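PDB 2QGM: succinoglycan biosynthesis protein from Bacillus cereus ATCC 14579, which is of unestablished function but belongs to the erythromycin esterase-like family, probably acts as a hydrolase and may take part in succinoglycan biosynthesis. Local coordinates for residues Lys59-Glu62 with Asp63-Pro66; Leu138-Thr142 with Asp143-Ala147; Leu281-Gln284 with Tyr285-Asp288; His392-Gly395 with Gln396-Trp400. All blocks are in the same frame, centred on the assembly; numbering follows the deposited sequence.

Contact 1 (Lys59-Glu62 with Asp63-Pro66); sequences KPFE and DLKP
Phe61 and Leu64 meet on the inner side of a short 3-10 turn that leads into helix 65-71. Here the packing is close: CD1 of the Phe61 ring lies 3.5 Å from Leu64 CD1, the methyl arriving obliquely to the ring. Phe61 CG is anti to its own carbonyl carbon (chi1 -63°), which carries the ring to the flank where Leu64 lies. The turn itself is recorded by the bond from Leu64 N to Phe61 O, 3.0 Å long, which closes it from i+3 to i. Helix 87-104 backs this side: Tyr99 meets the Phe61 ring edge-to-face, and Leu64 also touches Leu96. Asp63 is held from outside the turn, OD1 in a salt bridge with Arg95 and OD2 accepting from Lys53 N.

The solvent side is looser. Glu62 and Lys65 are both exposed and run side by side in the same direction, yet their salt bridge is long, 3.9 Å from Glu62 OE1 to Lys65 NZ. The backbone bond between this pair, Lys65 N to Glu62 O, is weak at 3.4 Å. Nearer contact comes from the aliphatic part of the lysine, whose CG sits 3.3 Å from Glu62 O.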
# COMPACT_ATOMS: atom_id res chain seq x y z
N LYS A 59 5.45 -22.27 5.05
CA LYS A 59 4.54 -23.41 5.09
C LYS A 59 3.71 -23.59 3.82
O LYS A 59 3.48 -22.63 3.08
CB LYS A 59 3.60 -23.29 6.30
CG LYS A 59 4.31 -23.33 7.64
CD LYS A 59 4.90 -24.71 7.91
CE LYS A 59 5.60 -24.73 9.26
NZ LYS A 59 6.11 -26.09 9.60
N PRO A 60 3.24 -24.82 3.57
CA PRO A 60 2.42 -25.16 2.39
C PRO A 60 1.25 -24.18 2.26
O PRO A 60 0.77 -23.65 3.26
CB PRO A 60 1.96 -26.58 2.70
CG PRO A 60 3.09 -27.14 3.48
CD PRO A 60 3.42 -26.01 4.43
N PHE A 61 0.78 -23.96 1.03
CA PHE A 61 -0.30 -23.02 0.77
C PHE A 61 -1.68 -23.64 0.57
O PHE A 61 -2.55 -23.04 -0.07
CB PHE A 61 0.03 -22.17 -0.46
CG PHE A 61 1.25 -21.32 -0.30
CD1 PHE A 61 1.33 -20.38 0.72
CD2 PHE A 61 2.32 -21.42 -1.20
CE1 PHE A 61 2.45 -19.55 0.85
CE2 PHE A 61 3.44 -20.60 -1.08
CZ PHE A 61 3.50 -19.66 -0.05
N GLU A 62 -1.91 -24.83 1.12
CA GLU A 62 -3.20 -25.49 0.96
C GLU A 62 -4.38 -24.66 1.46
O GLU A 62 -5.45 -24.67 0.85
CB GLU A 62 -3.21 -26.84 1.67
CG GLU A 62 -2.45 -27.93 0.93
CD GLU A 62 -3.05 -28.24 -0.44
OE1 GLU A 62 -4.24 -28.63 -0.50
OE2 GLU A 62 -2.33 -28.09 -1.45
N ASP A 63 -4.20 -23.93 2.56
CA ASP A 63 -5.29 -23.13 3.11
C ASP A 63 -5.57 -21.85 2.34
O ASP A 63 -6.52 -21.13 2.65
CB ASP A 63 -5.04 -22.82 4.59
CG ASP A 63 -3.84 -21.94 4.82
OD1 ASP A 63 -2.92 -21.96 3.97
OD2 ASP A 63 -3.81 -21.23 5.85
N LEU A 64 -4.76 -21.57 1.32
CA LEU A 64 -4.96 -20.36 0.52
C LEU A 64 -5.63 -20.67 -0.82
O LEU A 64 -5.85 -19.77 -1.63
CB LEU A 64 -3.62 -19.65 0.27
CG LEU A 64 -2.94 -19.12 1.54
CD1 LEU A 64 -1.60 -18.48 1.20
CD2 LEU A 64 -3.86 -18.12 2.23
N LYS A 65 -5.96 -21.94 -1.05
CA LYS A 65 -6.62 -22.31 -2.29
C LYS A 65 -7.95 -21.56 -2.45
O LYS A 65 -8.32 -21.20 -3.57
CB LYS A 65 -6.84 -23.82 -2.36
CG LYS A 65 -5.54 -24.61 -2.41
CD LYS A 65 -5.69 -25.93 -3.17
CE LYS A 65 -6.75 -26.83 -2.56
NZ LYS A 65 -6.87 -28.12 -3.33
N PRO A 66 -8.69 -21.34 -1.35
CA PRO A 66 -9.95 -20.61 -1.52
C PRO A 66 -9.69 -19.19 -2.03
O PRO A 66 -10.53 -18.60 -2.69
CB PRO A 66 -10.55 -20.62 -0.12
CG PRO A 66 -10.06 -21.91 0.43
CD PRO A 66 -8.61 -21.94 -0.01

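Contact 2 (Leu138-Thr142 with Asp143-Ala147); sequences LLYPT and DEIIA
Thr142 turns OG1 between its backbone N and carbonyl carbon (chi1 67°), which brings the hydroxyl to the N-terminus of helix 143-157, and Ile145 sets CG1 anti to its carbonyl carbon with an extended chi2 of 177°, which carries CD1 back to the Tyr140 ring. The first of these makes a threonine N-cap. Thr142 OG1 accepts from Ile145 N at 3.1 Å, and the N-H...O angle of 169° shows a nearly straight bond. Thr142 O meanwhile receives Ile146 N at 3.0 Å, so the side chain and the carbonyl of one residue each take a first-turn N-H.

Ile145 CD1 lies over one face of the Tyr140 ring, 3.9 Å from the centroid, a CH-pi contact displaced a little toward the rim. Pro141, centre of an inverse gamma turn, bends the chain between the tyrosine and the cap. The buried polar ends are taken up by other parts of the chain: Tyr140 OH bonds to Glu81 and Trp304, while Glu144 OE2 bonds to Ser87 and His443. Phe90 of helix 87-104 packs on both Thr142 and Ile145. The Glu144 chain bends at chi2 and crosses the threonine at about a right angle, leaving OE1 3.2 Å from Thr142 CB.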
# COMPACT_ATOMS: atom_id res chain seq x y z
N LEU A 138 10.49 4.82 8.89
CA LEU A 138 10.05 4.35 10.20
C LEU A 138 8.70 3.65 10.32
O LEU A 138 7.70 4.03 9.72
CB LEU A 138 10.15 5.47 11.23
CG LEU A 138 11.55 5.59 11.86
CD1 LEU A 138 11.54 6.67 12.92
CD2 LEU A 138 11.95 4.25 12.46
N LEU A 139 8.72 2.62 11.15
CA LEU A 139 7.59 1.74 11.42
C LEU A 139 7.69 0.61 10.42
O LEU A 139 7.33 -0.51 10.73
CB LEU A 139 6.22 2.45 11.32
CG LEU A 139 5.81 3.49 12.38
CD1 LEU A 139 4.29 3.45 12.54
CD2 LEU A 139 6.45 3.21 13.73
N TYR A 140 8.21 0.89 9.23
CA TYR A 140 8.35 -0.16 8.23
C TYR A 140 9.65 -0.98 8.25
O TYR A 140 9.67 -2.11 7.75
CB TYR A 140 8.11 0.38 6.82
CG TYR A 140 6.68 0.16 6.35
CD1 TYR A 140 5.63 0.05 7.25
CD2 TYR A 140 6.39 0.07 4.99
CE1 TYR A 140 4.32 -0.16 6.82
CE2 TYR A 140 5.09 -0.14 4.54
CZ TYR A 140 4.06 -0.25 5.47
OH TYR A 140 2.77 -0.45 5.04
N PRO A 141 10.75 -0.45 8.83
CA PRO A 141 11.98 -1.25 8.85
C PRO A 141 11.90 -2.31 9.96
O PRO A 141 12.69 -2.30 10.90
CB PRO A 141 13.08 -0.22 9.15
CG PRO A 141 12.43 1.11 8.97
CD PRO A 141 11.00 0.89 9.39
N THR A 142 10.93 -3.22 9.83
CA THR A 142 10.72 -4.27 10.83
C THR A 142 11.29 -5.59 10.36
O THR A 142 11.55 -5.78 9.17
CB THR A 142 9.22 -4.47 11.10
OG1 THR A 142 8.59 -5.01 9.93
CG2 THR A 142 8.55 -3.15 11.47
N ASP A 143 11.49 -6.52 11.29
CA ASP A 143 12.02 -7.83 10.93
C ASP A 143 11.04 -8.52 9.99
O ASP A 143 11.46 -9.19 9.04
CB ASP A 143 12.21 -8.71 12.17
CG ASP A 143 13.29 -8.19 13.10
OD1 ASP A 143 14.27 -7.57 12.61
OD2 ASP A 143 13.17 -8.41 14.32
N GLU A 144 9.75 -8.34 10.26
CA GLU A 144 8.70 -8.96 9.45
C GLU A 144 8.75 -8.54 7.98
O GLU A 144 8.73 -9.39 7.09
CB GLU A 144 7.31 -8.62 10.04
CG GLU A 144 7.06 -9.17 11.45
CD GLU A 144 7.47 -8.21 12.57
OE1 GLU A 144 8.11 -7.18 12.27
OE2 GLU A 144 7.16 -8.49 13.75
N ILE A 145 8.82 -7.24 7.73
CA ILE A 145 8.86 -6.74 6.37
C ILE A 145 10.19 -6.99 5.69
O ILE A 145 10.24 -7.38 4.52
CB ILE A 145 8.51 -5.21 6.31
CG1 ILE A 145 7.08 -5.01 6.81
CG2 ILE A 145 8.65 -4.68 4.89
CD1 ILE A 145 6.62 -3.56 6.89
N ILE A 146 11.29 -6.80 6.41
CA ILE A 146 12.60 -7.03 5.83
C ILE A 146 12.75 -8.48 5.41
O ILE A 146 13.40 -8.78 4.42
CB ILE A 146 13.70 -6.63 6.81
CG1 ILE A 146 13.64 -5.12 7.02
CG2 ILE A 146 15.06 -7.05 6.27
CD1 ILE A 146 14.54 -4.60 8.10
N ALA A 147 12.11 -9.39 6.15
CA ALA A 147 12.16 -10.80 5.81
C ALA A 147 11.52 -11.02 4.44
O ALA A 147 11.98 -11.84 3.66
CB ALA A 147 11.44 -11.63 6.86

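Contact 3 (Leu281-Gln284 with Tyr285-Asp288); sequences LHEQ and YLAD
Leu281 and Tyr285, one helical turn apart on helix 276-297, lie side by side and point the same way. The Tyr285 ring turns a face to the backbone of the preceding turn, with Leu281 O 3.2 Å above its plane and offset toward the rim; farther out, Leu281 CD2 approaches Tyr285 OH at 3.8 Å. That same carbonyl accepts Tyr285 N, the ordinary i to i+4 helical bond.

His282 and Leu286 instead cross obliquely, CE1 of the imidazole 3.7 Å from Leu286 CD1. The imidazole is fixed at its edge: ND1 donates to Glu283 OE2 at 2.7 Å, with the oxygen in the ring plane, although the ring meets the carboxylate from above its plane. Glu283 runs alongside Leu286, so the leucine methyl packs against both members of this His-carboxylate pair. Gln284 extends beyond CG and reaches Asp288 through water 1, which accepts from Gln284 NE2 (2.6 Å) and donates to Asp288 OD2 (2.7 Å).

Partners from several elements surround these two turns. His282 NE2 bonds to Asp171 at the end of strand 166-171, Glu283 OE1 bonds to His309 and Ala324, and Asp288 OD1 forms a salt bridge with Arg331. Tyr285 packs on helix 253-269, while Ala287 packs on helix 324-332.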
# COMPACT_ATOMS: atom_id res chain seq x y z
N LEU A 281 -5.06 14.70 -4.80
CA LEU A 281 -3.98 14.51 -5.76
C LEU A 281 -3.06 13.39 -5.28
O LEU A 281 -2.64 12.54 -6.07
CB LEU A 281 -3.19 15.80 -5.96
CG LEU A 281 -3.89 16.90 -6.78
CD1 LEU A 281 -3.13 18.20 -6.63
CD2 LEU A 281 -3.98 16.49 -8.26
N HIS A 282 -2.74 13.38 -3.99
CA HIS A 282 -1.88 12.34 -3.45
C HIS A 282 -2.43 10.94 -3.74
O HIS A 282 -1.69 10.06 -4.20
CB HIS A 282 -1.70 12.53 -1.95
CG HIS A 282 -0.90 11.44 -1.30
ND1 HIS A 282 -1.49 10.34 -0.72
CD2 HIS A 282 0.43 11.28 -1.16
CE1 HIS A 282 -0.54 9.54 -0.25
NE2 HIS A 282 0.63 10.09 -0.50
N GLU A 283 -3.72 10.74 -3.47
CA GLU A 283 -4.34 9.43 -3.70
C GLU A 283 -4.41 9.11 -5.19
O GLU A 283 -4.23 7.96 -5.61
CB GLU A 283 -5.74 9.39 -3.07
CG GLU A 283 -5.75 9.60 -1.56
CD GLU A 283 -4.84 8.63 -0.81
OE1 GLU A 283 -5.08 7.40 -0.84
OE2 GLU A 283 -3.87 9.10 -0.18
N GLN A 284 -4.66 10.14 -5.99
CA GLN A 284 -4.73 10.01 -7.44
C GLN A 284 -3.38 9.44 -7.93
O GLN A 284 -3.35 8.47 -8.69
CB GLN A 284 -4.98 11.39 -8.03
CG GLN A 284 -5.47 11.46 -9.45
CD GLN A 284 -5.99 12.86 -9.76
OE1 GLN A 284 -6.88 13.35 -9.06
NE2 GLN A 284 -5.45 13.49 -10.79
N TYR A 285 -2.29 10.03 -7.46
CA TYR A 285 -0.96 9.59 -7.86
C TYR A 285 -0.59 8.20 -7.36
O TYR A 285 0.15 7.48 -8.04
CB TYR A 285 0.08 10.63 -7.44
CG TYR A 285 -0.14 11.97 -8.11
CD1 TYR A 285 -0.76 12.04 -9.36
CD2 TYR A 285 0.27 13.16 -7.52
CE1 TYR A 285 -0.95 13.26 -10.01
CE2 TYR A 285 0.08 14.39 -8.16
CZ TYR A 285 -0.52 14.43 -9.40
OH TYR A 285 -0.70 15.64 -10.05
N LEU A 286 -1.08 7.81 -6.19
CA LEU A 286 -0.78 6.46 -5.72
C LEU A 286 -1.36 5.50 -6.75
O LEU A 286 -0.69 4.55 -7.18
CB LEU A 286 -1.44 6.19 -4.37
CG LEU A 286 -0.82 6.86 -3.14
CD1 LEU A 286 -1.61 6.44 -1.90
CD2 LEU A 286 0.65 6.45 -3.00
N ALA A 287 -2.61 5.75 -7.14
CA ALA A 287 -3.30 4.93 -8.13
C ALA A 287 -2.58 4.96 -9.47
O ALA A 287 -2.41 3.92 -10.11
CB ALA A 287 -4.74 5.40 -8.29
N ASP A 288 -2.17 6.15 -9.90
CA ASP A 288 -1.48 6.28 -11.18
C ASP A 288 -0.22 5.42 -11.18
O ASP A 288 0.06 4.70 -12.14
CB ASP A 288 -1.08 7.73 -11.44
CG ASP A 288 -2.26 8.63 -11.75
OD1 ASP A 288 -3.35 8.12 -12.10
OD2 ASP A 288 -2.09 9.86 -11.64
O HOH W 1 -3.80 11.92 -12.05

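Contact 4 (His392-Gly395 with Gln396-Trp400); sequences HLKG and QAEKW
Leu393 and Glu398 pack where the loop after strand 385-389 turns into helix 395-402, and the arrangement is that of a helix N-terminus entered through a glycine of positive phi. Gly395 has phi 66°, a backbone conformation readily taken up by glycine.

The backbone bonds across this entry are all weak. Gly395 O receives both Glu398 N at 3.3 Å and Lys399 N at 3.4 Å, and Glu398 N has a second weak acceptor in Lys394 O. The Glu398 N to Gly395 O bond, from i+3 to i, is strongly bent, with an N-H...O angle of 125°.

Apolar contact centres on the buried Leu393 and Ala397, with Glu398 CB alongside. Leu393 points toward the helix, its CB 4.0 Å from Glu398 CB and its CD1 4.2 Å from Ala397 CB. Helix 37-48 continues this surface: Gln48 touches both Leu393 and Ala397, and Ser44 OG bonds to Ala397 N. Farther along, Trp400 meets Phe374 edge-to-face.

The charged groups lie on the outer side. Lys394 and Glu398 extend side by side in the same direction, but Lys394 NZ and Glu398 OE2 remain 4.9 Å apart, so any attraction is probably no more than a general electrostatic one. Glu398 CG is anti to its backbone N (chi1 160°), which with an extended chain lays the carboxylate against the backbone of Leu393 and Lys394. Water 2 ties it down, donating to Gly395 O and, at 2.6 Å, to Glu398 OE1.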
# COMPACT_ATOMS: atom_id res chain seq x y z
N HIS A 392 -19.77 -12.59 -1.81
CA HIS A 392 -20.67 -13.71 -2.04
C HIS A 392 -21.36 -14.29 -0.80
O HIS A 392 -21.92 -15.38 -0.86
CB HIS A 392 -19.91 -14.81 -2.79
CG HIS A 392 -19.32 -14.34 -4.08
ND1 HIS A 392 -20.08 -13.91 -5.14
CD2 HIS A 392 -18.02 -14.19 -4.47
CE1 HIS A 392 -19.30 -13.51 -6.13
NE2 HIS A 392 -18.04 -13.68 -5.74
N LEU A 393 -21.32 -13.55 0.30
CA LEU A 393 -21.96 -14.00 1.53
C LEU A 393 -23.48 -14.01 1.34
O LEU A 393 -24.02 -13.27 0.53
CB LEU A 393 -21.62 -13.06 2.69
CG LEU A 393 -20.17 -13.07 3.16
CD1 LEU A 393 -19.97 -11.98 4.20
CD2 LEU A 393 -19.83 -14.44 3.73
N LYS A 394 -24.14 -14.87 2.11
CA LYS A 394 -25.60 -15.01 2.10
C LYS A 394 -26.04 -15.06 3.56
O LYS A 394 -25.22 -15.08 4.47
CB LYS A 394 -26.02 -16.29 1.39
CG LYS A 394 -25.62 -16.38 -0.07
CD LYS A 394 -26.36 -15.38 -0.94
CE LYS A 394 -25.92 -15.49 -2.40
NZ LYS A 394 -26.69 -14.58 -3.30
N GLY A 395 -27.35 -15.10 3.79
CA GLY A 395 -27.85 -15.17 5.15
C GLY A 395 -27.58 -13.95 6.00
O GLY A 395 -27.51 -12.82 5.51
N GLN A 396 -27.39 -14.18 7.30
CA GLN A 396 -27.15 -13.10 8.25
C GLN A 396 -25.78 -12.44 8.05
O GLN A 396 -25.64 -11.24 8.26
CB GLN A 396 -27.28 -13.63 9.67
CG GLN A 396 -28.58 -14.40 9.91
CD GLN A 396 -29.68 -13.55 10.52
OE1 GLN A 396 -29.83 -12.37 10.20
NE2 GLN A 396 -30.46 -14.16 11.41
N ALA A 397 -24.79 -13.22 7.65
CA ALA A 397 -23.45 -12.68 7.44
C ALA A 397 -23.49 -11.61 6.35
O ALA A 397 -22.79 -10.60 6.43
CB ALA A 397 -22.48 -13.79 7.04
N GLU A 398 -24.31 -11.85 5.34
CA GLU A 398 -24.46 -10.93 4.22
C GLU A 398 -25.08 -9.61 4.66
O GLU A 398 -24.62 -8.54 4.28
CB GLU A 398 -25.31 -11.56 3.13
CG GLU A 398 -25.92 -10.56 2.15
CD GLU A 398 -26.69 -11.24 1.04
OE1 GLU A 398 -27.41 -12.21 1.32
OE2 GLU A 398 -26.57 -10.79 -0.12
N LYS A 399 -26.15 -9.71 5.45
CA LYS A 399 -26.83 -8.52 5.93
C LYS A 399 -25.87 -7.74 6.83
O LYS A 399 -25.88 -6.51 6.86
CB LYS A 399 -28.08 -8.94 6.72
CG LYS A 399 -29.11 -7.85 6.93
CD LYS A 399 -30.33 -8.41 7.65
CE LYS A 399 -31.38 -7.34 7.86
NZ LYS A 399 -30.84 -6.20 8.64
N TRP A 400 -25.03 -8.49 7.53
CA TRP A 400 -24.06 -7.93 8.45
C TRP A 400 -22.98 -7.06 7.78
O TRP A 400 -22.76 -5.93 8.19
CB TRP A 400 -23.40 -9.06 9.24
CG TRP A 400 -22.28 -8.64 10.16
CD1 TRP A 400 -22.38 -7.93 11.31
CD2 TRP A 400 -20.89 -8.94 9.99
NE1 TRP A 400 -21.14 -7.77 11.88
CE2 TRP A 400 -20.21 -8.38 11.09
CE3 TRP A 400 -20.15 -9.64 9.02
CZ2 TRP A 400 -18.82 -8.49 11.24
CZ3 TRP A 400 -18.77 -9.75 9.18
CH2 TRP A 400 -18.13 -9.17 10.28
O HOH W 2 -29.06 -12.00 3.37

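In the fold
All four contacts are local, each at a helix entry or within a helix, and none touches another. Contact 2 is the most buried and contact 1 lies at the surface, whereas contacts 3 and 4 are partly buried. Contacts 1, 2 and 4 lead into helices, but by different means: a 3-10 turn, a threonine cap and a glycine of positive phi. Contact 3 instead lies inside a continuous helix. Helix 87-104 backs both contacts 1 and 2, whose centres are 24 Å apart. Contacts 2 and 3 carry several side-chain polar bonds to other elements, as does Asp63 of contact 1, while the acid-lysine pairs flanking contacts 1 and 4 are long or not in contact.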